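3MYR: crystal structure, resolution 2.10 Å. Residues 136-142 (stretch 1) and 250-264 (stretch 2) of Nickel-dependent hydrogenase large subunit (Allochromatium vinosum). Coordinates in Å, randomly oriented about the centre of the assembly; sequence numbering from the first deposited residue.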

ATOM      1  N   SER B 136      21.920 -18.429  16.937  1.00 24.54           N
ATOM      2  CA  SER B 136      22.979 -18.922  16.043  1.00 25.39           C
ATOM      3  C   SER B 136      22.905 -18.088  14.754  1.00 25.61           C
ATOM      4  O   SER B 136      23.863 -18.066  13.975  1.00 25.65           O
ATOM      5  N   ILE B 137      21.791 -17.387  14.547  1.00 24.17           N
ATOM      6  CA  ILE B 137      21.724 -16.560  13.341  1.00 26.42           C
ATOM      7  C   ILE B 137      21.829 -15.057  13.499  1.00 25.68           C
ATOM      8  O   ILE B 137      21.978 -14.386  12.531  1.00 26.48           O
ATOM      9  N   SER B 138      21.710 -14.509  14.702  1.00 27.17           N
ATOM     10  CA  SER B 138      21.558 -13.074  14.803  1.00 25.04           C
ATOM     11  C   SER B 138      21.926 -12.606  16.178  1.00 26.06           C
ATOM     12  O   SER B 138      21.808 -13.338  17.186  1.00 26.38           O
ATOM     13  N   ALA B 139      22.271 -11.332  16.228  1.00 26.63           N
ATOM     14  CA  ALA B 139      22.619 -10.644  17.457  1.00 26.44           C
ATOM     15  C   ALA B 139      21.383  -9.971  18.050  1.00 25.01           C
ATOM     16  O   ALA B 139      21.441  -9.398  19.117  1.00 25.75           O
ATOM     17  N   TRP B 140      20.259 -10.044  17.375  1.00 22.91           N
ATOM     18  CA  TRP B 140      19.034  -9.415  17.874  1.00 22.13           C
ATOM     19  C   TRP B 140      18.823  -9.754  19.333  1.00 23.15           C
ATOM     20  O   TRP B 140      18.976 -10.940  19.702  1.00 22.54           O
ATOM     21  N   PRO B 141      18.504  -8.740  20.199  1.00 22.73           N
ATOM     22  CA  PRO B 141      18.508  -9.048  21.651  1.00 22.87           C
ATOM     23  C   PRO B 141      17.437 -10.011  22.122  1.00 22.20           C
ATOM     24  O   PRO B 141      17.655 -10.697  23.128  1.00 25.14           O
ATOM     25  N   LYS B 142      16.258  -9.979  21.503  1.00 22.13           N
ATOM     26  CA  LYS B 142      15.070 -10.571  22.129  1.00 23.39           C
ATOM     27  C   LYS B 142      14.988 -12.060  21.753  1.00 25.08           C
ATOM     28  O   LYS B 142      14.406 -12.411  20.717  1.00 26.11           O
ATOM     29  N   ARG B 250      17.654   0.439  10.571  1.00 22.65           N
ATOM     30  CA  ARG B 250      18.847  -0.311  10.243  1.00 23.70           C
ATOM     31  C   ARG B 250      18.933  -1.593  11.085  1.00 23.13           C
ATOM     32  O   ARG B 250      19.247  -2.682  10.570  1.00 22.49           O
ATOM     33  N   THR B 251      18.728  -1.464  12.379  1.00 22.69           N
ATOM     34  CA  THR B 251      18.901  -2.589  13.265  1.00 24.35           C
ATOM     35  C   THR B 251      17.894  -3.681  12.917  1.00 22.32           C
ATOM     36  O   THR B 251      18.244  -4.854  12.914  1.00 22.09           O
ATOM     37  N   PHE B 252      16.642  -3.312  12.645  1.00 20.53           N
ATOM     38  CA  PHE B 252      15.601  -4.371  12.434  1.00 21.12           C
ATOM     39  C   PHE B 252      15.871  -5.109  11.125  1.00 21.41           C
ATOM     40  O   PHE B 252      15.790  -6.359  11.062  1.00 18.68           O
ATOM     41  N   VAL B 253      16.313  -4.362  10.108  1.00 21.05           N
ATOM     42  CA  VAL B 253      16.652  -5.014   8.814  1.00 20.42           C
ATOM     43  C   VAL B 253      17.852  -5.935   8.967  1.00 21.85           C
ATOM     44  O   VAL B 253      17.798  -7.117   8.562  1.00 21.32           O
ATOM     45  N   ASP B 254      18.940  -5.433   9.559  1.00 22.69           N
ATOM     46  CA  ASP B 254      20.161  -6.224   9.669  1.00 24.22           C
ATOM     47  C   ASP B 254      19.958  -7.472  10.538  1.00 23.55           C
ATOM     48  O   ASP B 254      20.591  -8.461  10.312  1.00 22.14           O
ATOM     49  N   GLN B 255      19.239  -7.331  11.636  1.00 22.84           N
ATOM     50  CA  GLN B 255      19.259  -8.337  12.666  1.00 21.94           C
ATOM     51  C   GLN B 255      18.011  -9.199  12.645  1.00 23.69           C
ATOM     52  O   GLN B 255      18.009 -10.234  13.292  1.00 21.45           O
ATOM     53  N   VAL B 256      16.898  -8.725  12.090  1.00 19.82           N
ATOM     54  CA  VAL B 256      15.710  -9.580  12.141  1.00 20.52           C
ATOM     55  C   VAL B 256      15.313 -10.041  10.701  1.00 21.43           C
ATOM     56  O   VAL B 256      15.321 -11.224  10.401  1.00 20.83           O
ATOM     57  N   TYR B 257      14.958  -9.099   9.836  1.00 19.88           N
ATOM     58  CA  TYR B 257      14.400  -9.414   8.527  1.00 20.67           C
ATOM     59  C   TYR B 257      15.425 -10.198   7.625  1.00 22.94           C
ATOM     60  O   TYR B 257      15.121 -11.249   7.111  1.00 22.86           O
ATOM     61  N   VAL B 258      16.615  -9.644   7.382  1.00 22.94           N
ATOM     62  CA  VAL B 258      17.488 -10.314   6.454  1.00 23.94           C
ATOM     63  C   VAL B 258      17.924 -11.716   6.971  1.00 24.24           C
ATOM     64  O   VAL B 258      17.945 -12.653   6.188  1.00 24.78           O
ATOM     65  N   PRO B 259      18.369 -11.849   8.251  1.00 23.22           N
ATOM     66  CA  PRO B 259      18.797 -13.205   8.644  1.00 23.90           C
ATOM     67  C   PRO B 259      17.629 -14.247   8.630  1.00 24.11           C
ATOM     68  O   PRO B 259      17.859 -15.423   8.275  1.00 22.44           O
ATOM     69  N   ASP B 260      16.399 -13.804   8.935  1.00 22.75           N
ATOM     70  CA  ASP B 260      15.221 -14.715   8.890  1.00 23.10           C
ATOM     71  C   ASP B 260      14.964 -15.129   7.469  1.00 22.87           C
ATOM     72  O   ASP B 260      14.744 -16.287   7.223  1.00 22.17           O
ATOM     73  N   THR B 261      15.061 -14.199   6.527  1.00 22.14           N
ATOM     74  CA  THR B 261      14.831 -14.561   5.108  1.00 24.24           C
ATOM     75  C   THR B 261      15.853 -15.639   4.662  1.00 25.09           C
ATOM     76  O   THR B 261      15.489 -16.618   3.992  1.00 22.72           O
ATOM     77  N   LEU B 262      17.122 -15.435   5.028  1.00 25.02           N
ATOM     78  CA  LEU B 262      18.163 -16.383   4.640  1.00 28.31           C
ATOM     79  C   LEU B 262      18.007 -17.747   5.316  1.00 26.47           C
ATOM     80  O   LEU B 262      18.099 -18.753   4.620  1.00 28.53           O
ATOM     81  N   ALA B 263      17.759 -17.785   6.634  1.00 26.61           N
ATOM     82  CA  ALA B 263      17.574 -19.045   7.360  1.00 26.26           C
ATOM     83  C   ALA B 263      16.364 -19.814   6.773  1.00 26.64           C
ATOM     84  O   ALA B 263      16.462 -21.016   6.558  1.00 26.16           O
ATOM     85  N   ILE B 264      15.253 -19.125   6.517  1.00 24.53           N
ATOM     86  CA  ILE B 264      14.035 -19.787   5.947  1.00 23.81           C
ATOM     87  C   ILE B 264      14.262 -20.294   4.514  1.00 24.43           C
ATOM     88  O   ILE B 264      13.944 -21.457   4.206  1.00 24.02           O
TER

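The contact is a small, mainly apolar packing of the end of one helix and the loop after it against a long helix, pinned by a single hydrogen bond from a serine hydroxyl to a helix carbonyl. It buries 448 Å², both sides summed, and the closest CA pairs place Trp140 beside Gln255 (5.3 Å) and Ile137 beside Pro259 (6.5 Å).

The polar anchor is Ser138, the first residue after the helix of stretch 1 to leave helical phi/psi. Its CA-to-CB bond points toward the other stretch, and with chi1 in t its OG donates to Gln255 O at 2.6 Å. In a regular helix Gln255 O would accept from the N-H four residues on, but that residue is Pro259, which has none; no helix N-H in the stretch bonds to Gln255 O, so it is left for the serine. A wider pi-type turn lies just before, at 253-257, where Tyr257 N and Val258 N bond to Phe252 O at 3.1 Å and Val253 O at 3.0 Å. The same Ser138 OG accepts from Trp140 N at 3.0 Å with an N-H...acceptor angle of 169°, so one hydroxyl both fixes the loop and ties it to the helix.

Trp140 (chi1 t, chi2 -119°) gives the largest covered area, 95 Å², although its CA-to-CB bond runs sideways. Val256, also t, sets CG2 over one face of the indole: the methyl carbon lies 3.5 Å from the centroid of the six-membered ring and 19° off its normal, a CH-pi contact, with CG2 only 3.3 Å from Trp140 CD2. Phe252 (chi1 t, chi2 -91°) starts sideways but its end comes nearer, turning its edge toward the indole face; the planes meet at 86° with centroids 5.5 Å apart, and Phe252 CD2 lies 3.9 Å from Trp140 CH2. Near the indole plane, Thr251 CG2 is 4.3 Å from Trp140 CZ3.

Gln255 points toward stretch 1 with chi1 m and chi2 t, an extended reach that carries its amide alongside the loop. Its OE1 comes within 3.4 Å of Trp140 CA and 3.8 Å of Pro141 CD, while NE2 lies 3.9 Å from Ala139 CB; these are packing contacts with carbon atoms.

At the other end, Ile137 points toward the helix with chi1 p and chi2 t. Its CD1 reaches Ala263 CB at 3.9 Å and Pro259 CB at 4.1 Å, both CA-to-CB bonds pointing toward stretch 1. Asp260 starts away, but with chi1 m its end comes nearer, leaving OD1 4.0 Å from Ile137 CD1; OD2 is hydrogen-bonded elsewhere in the structure.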

ATOM      1  CB  SER B 136      22.764 -20.392  15.674  1.00 23.91           C
ATOM      2  OG  SER B 136      21.638 -20.457  14.795  1.00 23.73           O
ATOM      3  CB  ILE B 137      20.514 -16.893  12.367  1.00 26.17           C
ATOM      4  CG1 ILE B 137      19.195 -16.479  12.941  1.00 27.38           C
ATOM      5  CG2 ILE B 137      20.460 -18.360  12.006  1.00 29.98           C
ATOM      6  CD1 ILE B 137      18.105 -16.491  11.908  1.00 33.65           C
ATOM      7  CB  SER B 138      20.089 -12.714  14.525  1.00 25.20           C
ATOM      8  OG  SER B 138      19.869 -11.355  14.682  1.00 25.49           O
ATOM      9  CB  ALA B 139      23.747  -9.588  17.139  1.00 25.80           C
ATOM     10  CB  TRP B 140      17.841  -9.934  17.058  1.00 18.78           C
ATOM     11  CG  TRP B 140      16.463  -9.461  17.494  1.00 20.02           C
ATOM     12  CD1 TRP B 140      15.428 -10.265  17.934  1.00 19.30           C
ATOM     13  CD2 TRP B 140      15.913  -8.108  17.424  1.00 17.16           C
ATOM     14  NE1 TRP B 140      14.293  -9.486  18.149  1.00 18.92           N
ATOM     15  CE2 TRP B 140      14.550  -8.189  17.776  1.00 16.57           C
ATOM     16  CE3 TRP B 140      16.422  -6.880  16.995  1.00 20.55           C
ATOM     17  CZ2 TRP B 140      13.707  -7.059  17.835  1.00 17.03           C
ATOM     18  CZ3 TRP B 140      15.587  -5.737  17.046  1.00 18.19           C
ATOM     19  CH2 TRP B 140      14.263  -5.830  17.490  1.00 24.15           C
ATOM     20  CB  PRO B 141      18.234  -7.672  22.335  1.00 23.40           C
ATOM     21  CG  PRO B 141      18.846  -6.643  21.315  1.00 22.15           C
ATOM     22  CD  PRO B 141      18.427  -7.286  19.945  1.00 23.75           C
ATOM     23  CB  LYS B 142      13.807  -9.839  21.726  1.00 21.20           C
ATOM     24  CG  LYS B 142      13.734  -8.392  22.184  1.00 27.98           C
ATOM     25  CD  LYS B 142      12.388  -7.776  21.734  1.00 28.70           C
ATOM     26  CE  LYS B 142      11.571  -7.099  22.777  1.00 41.51           C
ATOM     27  NZ  LYS B 142      10.114  -7.559  22.667  1.00 41.26           N
ATOM     28  CB  ARG B 250      20.141   0.490  10.490  1.00 24.07           C
ATOM     29  CG  ARG B 250      21.384  -0.198   9.884  1.00 31.19           C
ATOM     30  CD  ARG B 250      22.461   0.894   9.593  1.00 50.63           C
ATOM     31  NE  ARG B 250      23.492   0.490   8.610  1.00 53.73           N
ATOM     32  CZ  ARG B 250      24.551  -0.274   8.901  1.00 58.49           C
ATOM     33  NH1 ARG B 250      25.437  -0.582   7.974  1.00 58.46           N
ATOM     34  NH2 ARG B 250      24.738  -0.746  10.121  1.00 59.83           N
ATOM     35  CB  THR B 251      18.636  -2.149  14.732  1.00 26.83           C
ATOM     36  OG1 THR B 251      19.609  -1.177  15.028  1.00 27.90           O
ATOM     37  CG2 THR B 251      18.877  -3.324  15.754  1.00 26.38           C
ATOM     38  CB  PHE B 252      14.188  -3.812  12.475  1.00 19.35           C
ATOM     39  CG  PHE B 252      13.121  -4.843  12.684  1.00 22.27           C
ATOM     40  CD1 PHE B 252      12.500  -5.472  11.580  1.00 17.71           C
ATOM     41  CD2 PHE B 252      12.759  -5.232  13.955  1.00 18.97           C
ATOM     42  CE1 PHE B 252      11.510  -6.498  11.804  1.00 20.09           C
ATOM     43  CE2 PHE B 252      11.768  -6.242  14.160  1.00 18.90           C
ATOM     44  CZ  PHE B 252      11.117  -6.810  13.069  1.00 18.29           C
ATOM     45  CB  VAL B 253      16.920  -3.945   7.678  1.00 22.09           C
ATOM     46  CG1 VAL B 253      17.471  -4.585   6.374  1.00 20.84           C
ATOM     47  CG2 VAL B 253      15.635  -3.172   7.391  1.00 18.99           C
ATOM     48  CB  ASP B 254      21.302  -5.455  10.348  1.00 25.22           C
ATOM     49  CG  ASP B 254      21.929  -4.430   9.474  1.00 32.14           C
ATOM     50  OD1 ASP B 254      22.655  -3.544  10.038  1.00 34.34           O
ATOM     51  OD2 ASP B 254      21.649  -4.469   8.258  1.00 34.20           O
ATOM     52  CB  GLN B 255      19.323  -7.663  14.075  1.00 22.61           C
ATOM     53  CG  GLN B 255      20.704  -6.971  14.302  1.00 21.58           C
ATOM     54  CD  GLN B 255      20.947  -6.552  15.754  1.00 28.79           C
ATOM     55  OE1 GLN B 255      20.045  -6.496  16.574  1.00 27.15           O
ATOM     56  NE2 GLN B 255      22.171  -6.245  16.056  1.00 30.23           N
ATOM     57  CB  VAL B 256      14.504  -8.875  12.841  1.00 20.14           C
ATOM     58  CG1 VAL B 256      13.285  -9.776  12.941  1.00 19.75           C
ATOM     59  CG2 VAL B 256      14.913  -8.321  14.263  1.00 17.97           C
ATOM     60  CB  TYR B 257      14.026  -8.089   7.871  1.00 17.46           C
ATOM     61  CG  TYR B 257      13.508  -8.172   6.434  1.00 20.21           C
ATOM     62  CD1 TYR B 257      12.888  -9.332   5.942  1.00 20.30           C
ATOM     63  CD2 TYR B 257      13.587  -7.059   5.579  1.00 18.52           C
ATOM     64  CE1 TYR B 257      12.406  -9.385   4.629  1.00 17.88           C
ATOM     65  CE2 TYR B 257      13.077  -7.081   4.288  1.00 17.59           C
ATOM     66  CZ  TYR B 257      12.495  -8.252   3.818  1.00 20.93           C
ATOM     67  OH  TYR B 257      12.012  -8.275   2.512  1.00 20.17           O
ATOM     68  CB  VAL B 258      18.724  -9.441   6.108  1.00 25.12           C
ATOM     69  CG1 VAL B 258      19.722 -10.214   5.244  1.00 26.80           C
ATOM     70  CG2 VAL B 258      18.291  -8.143   5.469  1.00 22.95           C
ATOM     71  CB  PRO B 259      19.342 -13.008  10.082  1.00 24.77           C
ATOM     72  CG  PRO B 259      19.761 -11.525  10.113  1.00 23.06           C
ATOM     73  CD  PRO B 259      18.632 -10.859   9.326  1.00 21.63           C
ATOM     74  CB  ASP B 260      13.922 -14.042   9.357  1.00 22.53           C
ATOM     75  CG  ASP B 260      13.823 -13.925  10.881  1.00 27.32           C
ATOM     76  OD1 ASP B 260      14.741 -14.379  11.617  1.00 29.28           O
ATOM     77  OD2 ASP B 260      12.805 -13.380  11.350  1.00 27.00           O
ATOM     78  CB  THR B 261      14.982 -13.293   4.205  1.00 24.78           C
ATOM     79  OG1 THR B 261      13.975 -12.349   4.592  1.00 24.62           O
ATOM     80  CG2 THR B 261      14.724 -13.633   2.780  1.00 27.69           C
ATOM     81  CB  LEU B 262      19.602 -15.838   4.839  1.00 27.26           C
ATOM     82  CG  LEU B 262      19.928 -14.497   4.137  1.00 35.36           C
ATOM     83  CD1 LEU B 262      21.391 -14.011   4.451  1.00 40.37           C
ATOM     84  CD2 LEU B 262      19.700 -14.530   2.653  1.00 39.31           C
ATOM     85  CB  ALA B 263      17.350 -18.816   8.855  1.00 24.32           C
ATOM     86  CB  ILE B 264      12.790 -18.886   6.049  1.00 24.41           C
ATOM     87  CG1 ILE B 264      12.345 -18.851   7.516  1.00 23.39           C
ATOM     88  CG2 ILE B 264      11.589 -19.410   5.200  1.00 19.64           C
ATOM     89  CD1 ILE B 264      11.366 -17.717   7.843  1.00 23.61           C
TER